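Glutamyl-tRNA(Gln) amidotransferase subunit B, mitochondrial (Saccharomyces cerevisiae, PDB 4N0H) serves as the B subunit of a mitochondrial amidotransferase and carries the GatB/GatE catalytic domain within a three-chain assembly. Local coordinates at residues S86-K91 with P292-A297; R196-S201 with L307-P312. All blocks are in the same frame, centred on the assembly; numbering follows the deposited sequence.

Contact 1: residues S86-K91 with P292-A297; sequences SQFDRK and PYINLA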
# COMPACT_ATOMS: atom_id res chain seq x y z
N SER B 86 -10.66 15.45 -0.82
CA SER B 86 -9.89 15.16 0.38
C SER B 86 -9.35 13.73 0.33
O SER B 86 -9.79 12.91 -0.47
CB SER B 86 -10.69 15.44 1.67
OG SER B 86 -11.79 14.57 1.81
N GLN B 87 -8.36 13.45 1.18
CA GLN B 87 -7.67 12.18 1.15
C GLN B 87 -7.18 11.84 2.54
O GLN B 87 -7.09 12.71 3.41
CB GLN B 87 -6.48 12.24 0.19
CG GLN B 87 -5.52 13.37 0.51
CD GLN B 87 -4.15 13.21 -0.13
OE1 GLN B 87 -4.05 12.83 -1.30
NE2 GLN B 87 -3.10 13.49 0.63
N PHE B 88 -6.86 10.57 2.75
CA PHE B 88 -6.28 10.13 4.01
C PHE B 88 -4.79 9.87 3.84
O PHE B 88 -4.36 9.34 2.82
CB PHE B 88 -6.98 8.86 4.50
CG PHE B 88 -8.39 9.10 4.95
CD1 PHE B 88 -9.45 8.97 4.07
CD2 PHE B 88 -8.65 9.47 6.26
CE1 PHE B 88 -10.75 9.19 4.49
CE2 PHE B 88 -9.95 9.70 6.68
CZ PHE B 88 -10.99 9.56 5.80
N ASP B 89 -4.02 10.25 4.85
CA ASP B 89 -2.57 10.04 4.83
C ASP B 89 -2.15 9.19 6.02
O ASP B 89 -2.87 9.11 7.01
CB ASP B 89 -1.83 11.38 4.88
CG ASP B 89 -2.45 12.42 3.95
OD1 ASP B 89 -3.03 13.41 4.47
OD2 ASP B 89 -2.36 12.24 2.72
N ARG B 90 -0.99 8.55 5.91
CA ARG B 90 -0.46 7.73 6.98
C ARG B 90 0.52 8.52 7.85
O ARG B 90 1.50 9.07 7.35
CB ARG B 90 0.25 6.50 6.40
CG ARG B 90 -0.65 5.63 5.55
CD ARG B 90 0.09 4.43 4.99
NE ARG B 90 -0.81 3.54 4.27
CZ ARG B 90 -0.41 2.45 3.62
NH1 ARG B 90 0.87 2.11 3.61
NH2 ARG B 90 -1.30 1.69 2.99
N LYS B 91 0.23 8.57 9.14
CA LYS B 91 1.10 9.21 10.12
C LYS B 91 1.82 8.11 10.88
O LYS B 91 1.21 7.40 11.66
CB LYS B 91 0.26 10.07 11.07
CG LYS B 91 1.04 10.72 12.21
CD LYS B 91 0.10 11.47 13.15
CE LYS B 91 0.85 12.18 14.26
NZ LYS B 91 -0.09 12.99 15.11
N PRO B 292 -9.38 5.55 -2.07
CA PRO B 292 -9.75 6.53 -3.09
C PRO B 292 -9.88 7.92 -2.48
O PRO B 292 -10.18 8.02 -1.30
CB PRO B 292 -11.14 6.06 -3.55
CG PRO B 292 -11.26 4.64 -3.06
CD PRO B 292 -10.46 4.59 -1.80
N TYR B 293 -9.66 8.97 -3.27
CA TYR B 293 -9.95 10.33 -2.84
C TYR B 293 -11.41 10.45 -2.43
O TYR B 293 -12.27 9.73 -2.94
CB TYR B 293 -9.71 11.32 -3.98
CG TYR B 293 -8.27 11.49 -4.41
CD1 TYR B 293 -7.26 11.68 -3.49
CD2 TYR B 293 -7.94 11.49 -5.76
CE1 TYR B 293 -5.94 11.84 -3.89
CE2 TYR B 293 -6.64 11.65 -6.17
CZ TYR B 293 -5.64 11.83 -5.24
OH TYR B 293 -4.34 11.99 -5.68
N ILE B 294 -11.70 11.36 -1.51
CA ILE B 294 -13.08 11.76 -1.25
C ILE B 294 -13.43 12.85 -2.25
O ILE B 294 -12.90 13.96 -2.17
CB ILE B 294 -13.25 12.29 0.19
CG1 ILE B 294 -13.05 11.17 1.21
CG2 ILE B 294 -14.63 12.93 0.38
CD1 ILE B 294 -13.20 11.62 2.64
N ASN B 295 -14.29 12.53 -3.21
CA ASN B 295 -14.69 13.48 -4.25
C ASN B 295 -16.20 13.60 -4.32
O ASN B 295 -16.87 12.85 -5.03
CB ASN B 295 -14.14 13.04 -5.60
CG ASN B 295 -14.42 14.04 -6.71
OD1 ASN B 295 -14.86 15.16 -6.45
ND2 ASN B 295 -14.16 13.64 -7.94
N LEU B 296 -16.75 14.56 -3.57
CA LEU B 296 -18.20 14.67 -3.43
C LEU B 296 -18.79 15.55 -4.53
O LEU B 296 -18.22 16.58 -4.88
CB LEU B 296 -18.54 15.24 -2.05
CG LEU B 296 -17.89 14.42 -0.93
CD1 LEU B 296 -18.02 15.12 0.41
CD2 LEU B 296 -18.50 13.03 -0.87
N ALA B 297 -19.92 15.11 -5.08
CA ALA B 297 -20.62 15.90 -6.08
C ALA B 297 -21.35 17.03 -5.38
O ALA B 297 -21.70 16.91 -4.20
CB ALA B 297 -21.61 15.03 -6.85
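S86 and I294 form a single antiparallel bridge, a hydrogen-bonded pair that, within the GatB/GatE catalytic domain, ties residues 86-91, which run into strand 89-92, to the loop leading into helix 298-306. The two backbone bonds differ in length and aim. S86 N reaches I294 O over 3.0 Å, in the carbonyl plane and on a lone pair. I294 N reaches S86 O over 2.7 Å and stands 23° off that carbonyl plane. Y293 CA also lies near S86 O in a bent CA-H...O contact.

Side-chain packing follows on from the bridge. S86 OG sits between its own backbone N and carbonyl carbon (chi1 66°), and this hydroxyl lies close against the isoleucine, 3.2 Å from I294 CB. The one apolar pair is I294 CD1 with F88 CE1, 3.9 Å apart; F31 meets the same phenyl ring edge-to-face. Beyond I294, the loop makes backbone hydrogen bonds to subunit F through N295 and A297.

The Q87 and Y293 side chains run alongside each other in the same direction, amide and ring planes 17° apart. Q87 CB meets the ring in its plane, 3.8 Å from Y293 CD1, and Q87 OE1 touches the same edge 3.4 Å from Y293 CE1.

Contact 2: residues R196-S201 with L307-P312; sequences RHLHIS and LMPQLP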
# COMPACT_ATOMS: atom_id res chain seq x y z
N ARG B 196 -24.04 17.20 19.67
CA ARG B 196 -25.15 16.41 20.20
C ARG B 196 -26.43 16.70 19.43
O ARG B 196 -27.22 15.80 19.15
CB ARG B 196 -25.34 16.69 21.69
CG ARG B 196 -24.17 16.28 22.57
CD ARG B 196 -24.35 16.74 24.01
NE ARG B 196 -25.55 16.16 24.61
CZ ARG B 196 -25.58 14.99 25.26
NH1 ARG B 196 -24.47 14.27 25.39
NH2 ARG B 196 -26.72 14.55 25.77
N HIS B 197 -26.63 17.97 19.10
CA HIS B 197 -27.82 18.39 18.36
C HIS B 197 -27.82 17.83 16.94
O HIS B 197 -28.87 17.52 16.39
CB HIS B 197 -27.90 19.92 18.33
CG HIS B 197 -29.18 20.44 17.77
ND1 HIS B 197 -30.42 20.09 18.28
CD2 HIS B 197 -29.43 21.30 16.75
CE1 HIS B 197 -31.36 20.70 17.59
NE2 HIS B 197 -30.79 21.44 16.66
N LEU B 198 -26.63 17.72 16.35
CA LEU B 198 -26.50 17.16 15.01
C LEU B 198 -26.54 15.63 15.03
O LEU B 198 -26.56 14.99 13.98
CB LEU B 198 -25.19 17.62 14.36
CG LEU B 198 -25.04 19.12 14.07
CD1 LEU B 198 -23.65 19.40 13.52
CD2 LEU B 198 -26.12 19.59 13.11
N HIS B 199 -26.53 15.06 16.24
CA HIS B 199 -26.51 13.61 16.44
C HIS B 199 -25.28 12.94 15.84
O HIS B 199 -25.39 11.87 15.24
CB HIS B 199 -27.79 12.96 15.89
CG HIS B 199 -29.05 13.45 16.52
ND1 HIS B 199 -29.69 12.77 17.54
CD2 HIS B 199 -29.79 14.56 16.29
CE1 HIS B 199 -30.77 13.44 17.90
NE2 HIS B 199 -30.85 14.53 17.16
N ILE B 200 -24.11 13.56 15.99
CA ILE B 200 -22.89 12.97 15.46
C ILE B 200 -21.92 12.53 16.56
O ILE B 200 -20.95 11.83 16.29
CB ILE B 200 -22.15 13.92 14.49
CG1 ILE B 200 -21.67 15.17 15.23
CG2 ILE B 200 -23.05 14.29 13.32
CD1 ILE B 200 -20.86 16.12 14.37
N SER B 201 -22.21 12.93 17.79
CA SER B 201 -21.36 12.60 18.93
C SER B 201 -22.06 12.94 20.24
O SER B 201 -22.99 13.74 20.27
CB SER B 201 -20.05 13.38 18.86
OG SER B 201 -19.23 13.09 19.97
N LEU B 307 -31.40 17.65 5.27
CA LEU B 307 -31.54 16.69 6.36
C LEU B 307 -31.05 17.27 7.69
O LEU B 307 -31.10 16.62 8.73
CB LEU B 307 -30.86 15.36 5.96
CG LEU B 307 -29.69 14.63 6.61
CD1 LEU B 307 -29.26 13.47 5.70
CD2 LEU B 307 -28.49 15.51 6.90
N MET B 308 -30.59 18.52 7.64
CA MET B 308 -30.12 19.22 8.83
C MET B 308 -31.27 19.57 9.76
O MET B 308 -32.36 19.94 9.30
CB MET B 308 -29.38 20.50 8.44
CG MET B 308 -28.08 20.27 7.69
SD MET B 308 -26.78 19.67 8.77
CE MET B 308 -26.35 21.17 9.65
N PRO B 309 -31.05 19.46 11.07
CA PRO B 309 -32.07 19.90 12.02
C PRO B 309 -32.06 21.42 12.12
O PRO B 309 -31.08 22.04 11.70
CB PRO B 309 -31.60 19.28 13.34
CG PRO B 309 -30.11 19.24 13.20
CD PRO B 309 -29.85 18.94 11.75
N GLN B 310 -33.13 22.01 12.65
CA GLN B 310 -33.15 23.44 12.88
C GLN B 310 -32.03 23.81 13.84
O GLN B 310 -31.91 23.23 14.92
CB GLN B 310 -34.50 23.87 13.48
CG GLN B 310 -34.56 25.34 13.86
CD GLN B 310 -34.54 26.26 12.65
OE1 GLN B 310 -35.22 26.01 11.66
NE2 GLN B 310 -33.76 27.33 12.73
N LEU B 311 -31.20 24.77 13.45
CA LEU B 311 -30.12 25.22 14.30
C LEU B 311 -30.55 26.44 15.12
O LEU B 311 -31.44 27.18 14.70
CB LEU B 311 -28.87 25.52 13.47
CG LEU B 311 -28.15 24.27 12.96
CD1 LEU B 311 -27.04 24.63 11.98
CD2 LEU B 311 -27.61 23.47 14.13
N PRO B 312 -29.94 26.64 16.29
CA PRO B 312 -30.29 27.79 17.14
C PRO B 312 -29.75 29.10 16.58
O PRO B 312 -28.70 29.09 15.94
CB PRO B 312 -29.61 27.47 18.47
CG PRO B 312 -28.46 26.60 18.09
CD PRO B 312 -28.94 25.77 16.94
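H197 NE2 donates to Q310 O over 2.7 Å in a nearly straight bond, N-H...O angle 170°. It joins the C-terminal end of helix 181-197, where the chain turns off in a Schellman motif, to the extended tail that follows helix 298-306. H197 CB points toward residues 307-312, and CG lies anti to the backbone N (chi1 -172°). The acceptor lies almost in the ring plane, while the donor stands 24° out of the Q310 carbonyl plane. NE2 is protonated in this bond; the state of ND1 is not implied.

Other tail atoms also meet the imidazole. L311 CD2 sits at the ring edge, in plane, 3.9 Å from H197 CD2, and P309 CB lies near NE2, oblique to the ring. The Q310 side chain bonds to the next residue, its NE2 donating to L311 O over 3.0 Å.

In the Schellman motif H199 takes positive phi. The backbone bond from H199 N to R196 O is weak, and R196 O also lies above one face of the H199 imidazole, offset toward its rim. L198 O is bonded by K73 NZ of helix 65-78, so the turn is held from that helix as well.

One methyl, L198 CD2, is the leucine's share of each apolar pair, and L311 CD2 meets it more loosely than the other two partners. The bent side chain of M308, turned at chi2 and chi3, brings its CE to 3.8 Å from L198 CD2. The P309 ring crosses the leucine at about a right angle, with P309 CG 4.0 Å from L198 CD2. That same ring carbon, P309 CG, also rests 3.8 Å from H197 O.

Contact 1 is largely buried and contact 2 lies at the surface, with centres 25 Å apart and nearest atoms about 12 Å apart. Helix 298-306 connects them: residues 292-297 lead into it and residues 307-312 leave it, so its two flanks are fastened to different parts of the fold. At the first flank the partner is the segment 86-91, and backbone pairs with backbone. At the second it is the end of helix 181-197, and a side-chain N-H meets a backbone carbonyl. Helix 65-78 borders both, through L296 in contact 1 and L198 in contact 2. Subunit F likewise reaches both, at N295-A297 and at L307.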